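Local coordinates for protein alkaline phosphatase D (Bacillus subtilis, PDB 2YEQ) that hydrolyses phosphate esters, working as a secreted phosphodiesterase and alkaline phosphatase with iron and calcium in its active site, at residues F333-N338 and N430-F435. Numbering follows the deposited sequence.
With EDO (1,2-ethanediol), chain B.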
# COMPACT_ATOMS: atom_id res chain seq x y z
N PHE A 333 7.13 -7.01 -6.28
CA PHE A 333 8.56 -7.34 -6.15
C PHE A 333 9.37 -6.89 -7.38
O PHE A 333 9.13 -7.35 -8.50
CB PHE A 333 8.70 -8.82 -5.89
CG PHE A 333 9.93 -9.21 -5.11
CD1 PHE A 333 11.18 -9.20 -5.70
CD2 PHE A 333 9.83 -9.65 -3.80
CE1 PHE A 333 12.34 -9.60 -4.98
CE2 PHE A 333 10.96 -10.07 -3.09
CZ PHE A 333 12.21 -10.02 -3.68
N PHE A 334 10.33 -5.99 -7.15
CA PHE A 334 11.08 -5.35 -8.22
C PHE A 334 12.40 -6.07 -8.56
O PHE A 334 12.78 -6.17 -9.74
CB PHE A 334 11.39 -3.91 -7.84
CG PHE A 334 12.06 -3.12 -8.91
CD1 PHE A 334 11.33 -2.50 -9.91
CD2 PHE A 334 13.45 -2.95 -8.90
CE1 PHE A 334 11.96 -1.76 -10.90
CE2 PHE A 334 14.08 -2.21 -9.89
CZ PHE A 334 13.35 -1.61 -10.88
N ALA A 335 13.12 -6.54 -7.54
CA ALA A 335 14.41 -7.18 -7.76
C ALA A 335 14.23 -8.54 -8.41
O ALA A 335 13.13 -9.10 -8.43
CB ALA A 335 15.19 -7.31 -6.44
N LYS A 336 15.34 -9.07 -8.96
CA LYS A 336 15.39 -10.46 -9.41
C LYS A 336 15.04 -11.38 -8.26
O LYS A 336 15.54 -11.22 -7.14
CB LYS A 336 16.79 -10.79 -9.97
CG LYS A 336 17.03 -12.24 -10.36
CD LYS A 336 18.51 -12.47 -10.81
CE LYS A 336 18.93 -13.95 -10.78
NZ LYS A 336 19.12 -14.54 -9.43
N TRP A 337 14.22 -12.39 -8.54
CA TRP A 337 13.67 -13.23 -7.50
C TRP A 337 13.44 -14.63 -8.02
O TRP A 337 12.29 -15.09 -8.21
CB TRP A 337 12.37 -12.57 -7.00
CG TRP A 337 11.81 -13.02 -5.68
CD1 TRP A 337 12.49 -13.48 -4.61
CD2 TRP A 337 10.43 -12.95 -5.29
NE1 TRP A 337 11.62 -13.73 -3.58
CE2 TRP A 337 10.35 -13.41 -3.97
CE3 TRP A 337 9.26 -12.55 -5.94
CZ2 TRP A 337 9.15 -13.51 -3.29
CZ3 TRP A 337 8.06 -12.65 -5.26
CH2 TRP A 337 8.01 -13.11 -3.95
N ASN A 338 14.55 -15.33 -8.24
CA ASN A 338 14.54 -16.65 -8.87
C ASN A 338 14.25 -17.75 -7.89
O ASN A 338 15.03 -17.96 -6.96
CB ASN A 338 15.89 -16.90 -9.56
CG ASN A 338 15.92 -18.19 -10.39
OD1 ASN A 338 14.91 -18.93 -10.52
ND2 ASN A 338 17.08 -18.45 -10.97
N ASN A 430 19.94 -15.95 -5.11
CA ASN A 430 19.73 -14.52 -5.35
C ASN A 430 20.57 -13.67 -4.39
O ASN A 430 20.03 -13.07 -3.46
CB ASN A 430 18.22 -14.18 -5.18
CG ASN A 430 17.33 -14.93 -6.17
OD1 ASN A 430 17.23 -14.52 -7.32
ND2 ASN A 430 16.77 -16.05 -5.74
N PRO A 431 21.89 -13.62 -4.62
CA PRO A 431 22.83 -13.04 -3.62
C PRO A 431 22.67 -11.53 -3.42
O PRO A 431 23.22 -10.98 -2.48
CB PRO A 431 24.22 -13.37 -4.21
CG PRO A 431 23.97 -13.64 -5.67
CD PRO A 431 22.63 -14.32 -5.69
N HIS A 432 21.97 -10.84 -4.30
CA HIS A 432 21.62 -9.45 -4.07
C HIS A 432 20.61 -9.27 -2.91
O HIS A 432 20.47 -8.17 -2.38
CB HIS A 432 21.06 -8.80 -5.34
CG HIS A 432 19.85 -9.50 -5.87
ND1 HIS A 432 19.93 -10.69 -6.57
CD2 HIS A 432 18.53 -9.21 -5.77
CE1 HIS A 432 18.71 -11.09 -6.88
NE2 HIS A 432 17.84 -10.21 -6.41
N ILE A 433 19.94 -10.34 -2.52
CA ILE A 433 18.94 -10.30 -1.47
C ILE A 433 19.63 -10.44 -0.10
O ILE A 433 20.27 -11.44 0.20
CB ILE A 433 17.84 -11.40 -1.64
CG1 ILE A 433 17.11 -11.26 -2.99
CG2 ILE A 433 16.82 -11.29 -0.51
CD1 ILE A 433 15.88 -12.19 -3.19
N GLN A 434 19.40 -9.45 0.75
CA GLN A 434 20.12 -9.32 2.02
C GLN A 434 19.30 -9.73 3.23
O GLN A 434 19.85 -9.82 4.33
CB GLN A 434 20.55 -7.87 2.20
CG GLN A 434 21.42 -7.34 1.08
CD GLN A 434 22.67 -8.18 0.92
OE1 GLN A 434 23.40 -8.39 1.89
NE2 GLN A 434 22.89 -8.72 -0.29
N PHE A 435 17.99 -9.96 3.06
CA PHE A 435 17.11 -10.15 4.21
C PHE A 435 15.82 -10.88 3.85
O PHE A 435 15.27 -10.63 2.80
CB PHE A 435 16.76 -8.77 4.78
CG PHE A 435 15.85 -8.81 6.00
CD1 PHE A 435 16.25 -9.45 7.16
CD2 PHE A 435 14.63 -8.16 5.99
CE1 PHE A 435 15.44 -9.45 8.28
CE2 PHE A 435 13.80 -8.16 7.13
CZ PHE A 435 14.19 -8.80 8.25
C1 EDO B . 22.64 -11.27 -9.10
O1 EDO B . 21.81 -12.34 -8.59
C2 EDO B . 22.66 -10.01 -8.23
O2 EDO B . 22.00 -8.85 -8.80
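The carboxamide of Asn430 lies against the backbone of Asn338 and bonds to both of its peptide groups: Asn338 N donates to Asn430 OD1 over 2.9 Å, nearly straight at 169°, and Asn430 ND2 donates to Asn338 O, also over 2.9 Å, with that oxygen exactly in the amide plane. A second donor, Lys336 NZ, reaches Asn430 OD1 at 2.8 Å from above the carbonyl plane, on the face opposite to Asn338 N, so two donors grip the oxygen. The lysine chain is extended until chi4 (-72°), where the bend swings NZ over that oxygen. Asn430 ND2 also bonds to Ile426 O, which ties the amide back to helix 423-429 and fixes its rotation. An alanine at Asn430 would probably leave Lys336 NZ and both peptide groups of Asn338 without these mates and the loop less firmly held to the helix end.

His432 crosses the Lys336 side chain at about a right angle. Its NE2 donates in the ring plane to Lys336 O at 2.6 Å, bent to 144°, while the edge of the ring meets Ala335 CB, 3.9 Å from His432 CD2. His432 ND1 shares a hydrogen bond of 3.2 Å with O1 of an ethanediol, probably from the crystallisation liquor. Ile433 CD1 touches Trp337 CD1 at 3.9 Å and comes to the edge of the Phe333 ring, one face of which is covered by the indole, Trp337 CD2 lying over its centre.

Asn430, the first residue beyond helix 423-429 to leave helical geometry, opens a type I beta turn closed by Ile433 N to Asn430 O at 2.9 Å. The 333-338 loop packs on this turn, which leads into edge strand 433-437 of the calcineurin-like phosphatase domain.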